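Local coordinates for protein taurocyamine kinase (Schistosoma mansoni, PDB 4WOD) that reversibly transfers a phosphoryl group from ATP to taurocyamine, working as a two-repeat phosphagen kinase in a human blood parasite, at residues A59-S64 with C268-G273; C583-M588 with I628-S633. The protein carries 4 engineered substitutions. All blocks are in the same frame, centred on the assembly; numbering follows the deposited sequence.

Contact 1: A59-S64 with C268-G273; sequences ALLPRS and CPSNLG. With ARG (arginine), chain B.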
loop_
_atom_site.group_PDB
_atom_site.type_symbol
_atom_site.label_atom_id
_atom_site.label_comp_id
_atom_site.label_asym_id
_atom_site.label_seq_id
_atom_site.Cartn_x
_atom_site.Cartn_y
_atom_site.Cartn_z
ATOM N N ALA A 59 19.089 4.017 0.759
ATOM C CA ALA A 59 18.850 5.459 0.721
ATOM C C ALA A 59 18.152 5.866 -0.577
ATOM O O ALA A 59 18.593 5.522 -1.668
ATOM C CB ALA A 59 20.158 6.213 0.884
ATOM N N LEU A 60 17.068 6.618 -0.445
ATOM C CA LEU A 60 16.266 7.060 -1.579
ATOM C C LEU A 60 16.821 8.297 -2.309
ATOM O O LEU A 60 16.678 8.439 -3.527
ATOM C CB LEU A 60 14.853 7.363 -1.088
ATOM C CG LEU A 60 13.808 7.587 -2.169
ATOM C CD1 LEU A 60 13.693 6.326 -3.000
ATOM C CD2 LEU A 60 12.467 7.939 -1.524
ATOM N N LEU A 61 17.437 9.188 -1.545
ATOM C CA LEU A 61 17.822 10.520 -2.019
ATOM C C LEU A 61 19.329 10.778 -1.963
ATOM O O LEU A 61 20.034 10.161 -1.179
ATOM C CB LEU A 61 17.103 11.584 -1.186
ATOM C CG LEU A 61 15.583 11.610 -1.349
ATOM C CD1 LEU A 61 14.961 12.653 -0.443
ATOM C CD2 LEU A 61 15.202 11.863 -2.793
ATOM N N PRO A 62 19.830 11.695 -2.811
ATOM C CA PRO A 62 21.208 12.153 -2.603
ATOM C C PRO A 62 21.256 13.067 -1.382
ATOM O O PRO A 62 20.225 13.272 -0.724
ATOM C CB PRO A 62 21.526 12.947 -3.875
ATOM C CG PRO A 62 20.132 13.446 -4.356
ATOM C CD PRO A 62 19.201 12.291 -4.004
ATOM N N ARG A 63 22.413 13.646 -1.102
ATOM C CA ARG A 63 22.435 14.763 -0.169
ATOM C C ARG A 63 23.049 15.936 -0.908
ATOM O O ARG A 63 23.136 15.913 -2.131
ATOM C CB ARG A 63 23.191 14.396 1.120
ATOM C CG ARG A 63 22.575 13.179 1.875
ATOM C CD ARG A 63 21.170 13.496 2.482
ATOM N NE ARG A 63 20.610 12.416 3.315
ATOM C CZ ARG A 63 19.928 11.373 2.856
ATOM N NH1 ARG A 63 19.710 11.220 1.551
ATOM N NH2 ARG A 63 19.455 10.464 3.709
ATOM N N SER A 64 23.465 16.971 -0.195
ATOM C CA SER A 64 24.052 18.114 -0.879
ATOM C C SER A 64 25.370 18.490 -0.233
ATOM O O SER A 64 25.460 18.601 0.986
ATOM C CB SER A 64 23.084 19.306 -0.890
ATOM O OG SER A 64 22.509 19.515 0.383
ATOM N N CYS A 268 19.299 17.438 3.210
ATOM C CA CYS A 268 18.586 16.388 2.489
ATOM C C CYS A 268 17.405 17.000 1.761
ATOM O O CYS A 268 16.685 17.827 2.338
ATOM C CB CYS A 268 18.120 15.291 3.443
ATOM S SG CYS A 268 17.160 13.993 2.656
ATOM N N PRO A 269 17.208 16.619 0.485
ATOM C CA PRO A 269 16.113 17.158 -0.331
ATOM C C PRO A 269 14.718 16.883 0.210
ATOM O O PRO A 269 13.804 17.608 -0.178
ATOM C CB PRO A 269 16.295 16.459 -1.684
ATOM C CG PRO A 269 17.771 16.162 -1.753
ATOM C CD PRO A 269 18.150 15.809 -0.320
ATOM N N SER A 270 14.548 15.877 1.066
ATOM C CA SER A 270 13.212 15.546 1.571
ATOM C C SER A 270 12.625 16.637 2.469
ATOM O O SER A 270 11.398 16.746 2.605
ATOM C CB SER A 270 13.240 14.212 2.327
ATOM O OG SER A 270 14.030 14.300 3.498
ATOM N N ASN A 271 13.496 17.437 3.076
ATOM C CA ASN A 271 13.089 18.476 4.030
ATOM C C ASN A 271 13.153 19.908 3.508
ATOM O O ASN A 271 13.274 20.838 4.299
ATOM C CB ASN A 271 13.949 18.391 5.288
ATOM C CG ASN A 271 13.576 17.211 6.159
ATOM O OD1 ASN A 271 12.398 16.972 6.426
ATOM N ND2 ASN A 271 14.573 16.459 6.594
ATOM N N LEU A 272 13.093 20.081 2.193
ATOM C CA LEU A 272 13.063 21.419 1.582
ATOM C C LEU A 272 11.711 22.089 1.771
ATOM O O LEU A 272 10.734 21.449 2.212
ATOM C CB LEU A 272 13.376 21.323 0.084
ATOM C CG LEU A 272 14.790 20.848 -0.257
ATOM C CD1 LEU A 272 14.881 20.495 -1.761
ATOM C CD2 LEU A 272 15.873 21.896 0.128
ATOM N N GLY A 273 11.647 23.371 1.424
ATOM C CA GLY A 273 10.388 24.107 1.463
ATOM C C GLY A 273 10.131 24.711 2.826
ATOM O O GLY A 273 10.803 25.681 3.209
HETATM N N ARG B . 14.170 9.957 1.966
HETATM C CA ARG B . 15.541 9.998 2.394
HETATM C C ARG B . 16.471 8.913 1.884
HETATM O O ARG B . 16.131 7.707 1.954
HETATM C CB ARG B . 15.628 10.120 3.871
HETATM C CG ARG B . 15.458 11.528 4.332
HETATM C CD ARG B . 16.773 11.946 4.882
HETATM N NE ARG B . 16.699 13.292 5.365
HETATM C CZ ARG B . 17.136 13.654 6.538
HETATM N NH1 ARG B . 17.044 14.893 6.917
HETATM N NH2 ARG B . 17.642 12.756 7.338
HETATM O OXT ARG B . 17.496 9.428 1.413
#
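The CD1 methyl of Leu-61 sits 3.6 Å from CB of Ser-270, and the same methyl lies against CB of Pro-269. One residue further on, the two prolines approach through their rings, and O of Pro-62 lies 3.3 Å from CD of Pro-269. The aliphatic part of Arg-63 adds a third touch, its CD packing 3.7 Å from CB of Cys-268. The chain of Arg-63 is bent at chi2 (-68°), and SG of Cys-268, whose modelled position is uncertain, lies over one face of its guanidinium, offset toward the rim. The two segments are thus joined by apolar packing, while the amides of Leu-60 and Leu-61 and the guanidinium of Arg-63 face the bound arginine. Its carboxylate is gripped by the two successive backbone amides: N of Leu-60 donates to O of the ligand at 2.8 Å, and N of Leu-61 to OXT. NH1 of Arg-63 reaches the same OXT at 2.9 Å, with a weak bond from NH2 beside it, so OXT collects three donors, a cluster that should stabilise its negative charge. Glu-222 adds a further hydrogen bond to the ligand. This is the guanidino-substrate pocket of the phosphagen kinase fold, where a loop of the small helical domain borders the substrate, supplies the carboxylate site and faces the loop of Cys-268, the predicted active-site cysteine. NH1 of Arg-63 also donates to O of Pro-62 at 3.1 Å; this O lies in the guanidinium plane, whereas NH1 stands above the carbonyl plane, and the bond helps to fix the rotation of the group. In the second shell, Asn-53 binds O of Leu-61, His-85 binds O of Pro-269, and OG of Ser-64 bonds to O of Phe-267.

Contact 2: C583-M588 with I628-S633; sequences CEEDHM and ITCCPS
Asp-586 reaches Cys-630 through the one direct hydrogen bond between the segments: N of Cys-630 donates to OD1 at 2.7 Å, almost straight at 165° and nearly along the carboxylate C-O axis. CG of Asp-586 stands anti to its own carbonyl carbon, beside the backbone N (chi1 -76°). A water supplies the other polar link. It donates to OD2 of Asp-586 at 2.8 Å and to OE2 of Glu-585 at 3.0 Å, and accepts from N of Cys-631 at 2.8 Å. Two successive amides of the cysteine loop are therefore held by neighbouring acids, the first directly and the second through water, an arrangement that should ease the proximity of the two carboxylates. Within that loop, OG1 of Thr-629 donates to O of Cys-631 at 2.7 Å, linking the two residues. Van der Waals contacts fill in around these bonds. OD1 of Asp-586 also lies 3.3 Å from CB of Cys-630, whereas OE2 of Glu-585, carried on an extended chain, rests 3.5 Å from CB of Cys-631, the predicted active-site residue. The carbonyl O of Glu-585 is buried against CB of Cys-630 and has no polar partner in the model. The acidic loop is the connection between antiparallel strands 578-582 and 588-595 of the catalytic-domain sheet; the other leads from the short strand 626-627 to 639-646, which belongs to that sheet, with Pro-632 packed on helices 432-435 and 437-448, and His-587 and Met-588 on helix 502-517.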
loop_
_atom_site.group_PDB
_atom_site.type_symbol
_atom_site.label_atom_id
_atom_site.label_comp_id
_atom_site.label_asym_id
_atom_site.label_seq_id
_atom_site.Cartn_x
_atom_site.Cartn_y
_atom_site.Cartn_z
ATOM N N CYS A 583 -6.947 -20.344 -0.832
ATOM C CA CYS A 583 -7.235 -19.185 0.004
ATOM C C CYS A 583 -6.800 -17.830 -0.573
ATOM O O CYS A 583 -6.252 -16.985 0.157
ATOM C CB CYS A 583 -6.589 -19.363 1.381
ATOM S SG CYS A 583 -7.336 -18.304 2.641
ATOM N N GLU A 584 -7.051 -17.605 -1.855
ATOM C CA GLU A 584 -6.876 -16.267 -2.427
ATOM C C GLU A 584 -8.133 -15.421 -2.159
ATOM O O GLU A 584 -8.251 -14.792 -1.096
ATOM C CB GLU A 584 -6.579 -16.327 -3.926
ATOM C CG GLU A 584 -6.235 -14.971 -4.498
ATOM C CD GLU A 584 -5.713 -15.045 -5.918
ATOM O OE1 GLU A 584 -4.621 -14.487 -6.168
ATOM O OE2 GLU A 584 -6.394 -15.658 -6.777
ATOM N N GLU A 585 -9.075 -15.410 -3.098
ATOM C CA GLU A 585 -10.353 -14.731 -2.845
ATOM C C GLU A 585 -11.384 -15.705 -2.297
ATOM O O GLU A 585 -12.155 -15.376 -1.392
ATOM C CB GLU A 585 -10.901 -14.074 -4.104
ATOM C CG GLU A 585 -12.207 -13.323 -3.873
ATOM C CD GLU A 585 -12.709 -12.640 -5.128
ATOM O OE1 GLU A 585 -12.052 -11.679 -5.577
ATOM O OE2 GLU A 585 -13.751 -13.063 -5.671
ATOM N N ASP A 586 -11.397 -16.906 -2.865
ATOM C CA ASP A 586 -12.232 -17.981 -2.370
ATOM C C ASP A 586 -11.315 -18.978 -1.699
ATOM O O ASP A 586 -10.092 -18.985 -1.981
ATOM C CB ASP A 586 -13.015 -18.650 -3.512
ATOM C CG ASP A 586 -14.188 -17.813 -3.993
ATOM O OD1 ASP A 586 -14.961 -17.327 -3.136
ATOM O OD2 ASP A 586 -14.346 -17.653 -5.219
ATOM N N HIS A 587 -11.892 -19.835 -0.848
ATOM C CA HIS A 587 -11.106 -20.856 -0.175
ATOM C C HIS A 587 -10.314 -21.657 -1.202
ATOM O O HIS A 587 -9.173 -22.014 -0.959
ATOM C CB HIS A 587 -11.985 -21.790 0.651
ATOM C CG HIS A 587 -12.602 -21.126 1.847
ATOM N ND1 HIS A 587 -13.774 -21.565 2.424
ATOM C CD2 HIS A 587 -12.225 -20.030 2.543
ATOM C CE1 HIS A 587 -14.092 -20.773 3.434
ATOM N NE2 HIS A 587 -13.162 -19.838 3.534
ATOM N N MET A 588 -10.944 -21.927 -2.335
ATOM C CA MET A 588 -10.260 -22.592 -3.454
ATOM C C MET A 588 -10.691 -22.076 -4.813
ATOM O O MET A 588 -11.861 -21.753 -5.032
ATOM C CB MET A 588 -10.503 -24.099 -3.422
ATOM C CG MET A 588 -9.838 -24.858 -2.315
ATOM S SD MET A 588 -10.327 -26.613 -2.484
ATOM C CE MET A 588 -12.032 -26.566 -1.984
ATOM N N ILE A 628 -21.744 -21.483 -2.981
ATOM C CA ILE A 628 -21.486 -20.196 -2.339
ATOM C C ILE A 628 -20.030 -19.795 -2.500
ATOM O O ILE A 628 -19.130 -20.626 -2.348
ATOM C CB ILE A 628 -21.855 -20.257 -0.845
ATOM C CG1 ILE A 628 -23.368 -20.428 -0.719
ATOM C CG2 ILE A 628 -21.352 -18.999 -0.089
ATOM C CD1 ILE A 628 -23.774 -21.040 0.591
ATOM N N THR A 629 -19.812 -18.528 -2.842
ATOM C CA THR A 629 -18.484 -17.968 -3.042
ATOM C C THR A 629 -18.420 -16.594 -2.376
ATOM O O THR A 629 -19.451 -15.978 -2.060
ATOM C CB THR A 629 -18.115 -17.836 -4.555
ATOM O OG1 THR A 629 -19.033 -16.958 -5.217
ATOM C CG2 THR A 629 -18.166 -19.198 -5.256
ATOM N N CYS A 630 -17.202 -16.124 -2.158
ATOM C CA CYS A 630 -16.986 -14.812 -1.569
ATOM C C CYS A 630 -17.666 -13.686 -2.362
ATOM O O CYS A 630 -18.429 -12.903 -1.796
ATOM C CB CYS A 630 -15.486 -14.562 -1.443
ATOM S SG CYS A 630 -15.055 -12.968 -0.798
ATOM N N CYS A 631 -17.375 -13.581 -3.655
ATOM C CA CYS A 631 -18.051 -12.598 -4.490
ATOM C C CYS A 631 -19.376 -13.156 -5.018
ATOM O O CYS A 631 -19.433 -14.290 -5.499
ATOM C CB CYS A 631 -17.148 -12.161 -5.656
ATOM S SG CYS A 631 -17.744 -10.712 -6.557
ATOM N N PRO A 632 -20.453 -12.367 -4.916
ATOM C CA PRO A 632 -21.763 -12.800 -5.410
ATOM C C PRO A 632 -21.770 -12.982 -6.932
ATOM O O PRO A 632 -22.666 -13.603 -7.460
ATOM C CB PRO A 632 -22.700 -11.665 -4.986
ATOM C CG PRO A 632 -21.987 -10.950 -3.901
ATOM C CD PRO A 632 -20.526 -11.077 -4.210
ATOM N N SER A 633 -20.777 -12.441 -7.624
ATOM C CA SER A 633 -20.697 -12.590 -9.066
ATOM C C SER A 633 -20.404 -14.040 -9.469
ATOM O O SER A 633 -20.664 -14.441 -10.616
ATOM C CB SER A 633 -19.610 -11.675 -9.632
ATOM O OG SER A 633 -18.321 -12.141 -9.263
HETATM O O HOH W 1 -15.737 -15.203 -5.232
#

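In the fold
Contact 1 closes before contact 2 opens along the chain, and each belongs to a different one of the two approximate repeats, 1-363 and 364-675. Their centres are 45 Å apart, on opposite sides of the chain's centre, and their nearest atoms are about 28 Å from each other. Each repeat has its own eight-stranded antiparallel sheet with the same strand order, and the cysteine loops 268-273 and 628-633 lead into equivalent strands, 277-283 and 639-646. Contact 1 joins the loop to the N-terminal family region around bound arginine; contact 2 stays within the C-terminal catalytic region. The separation is consistent with two distinct catalytic centres produced by duplication.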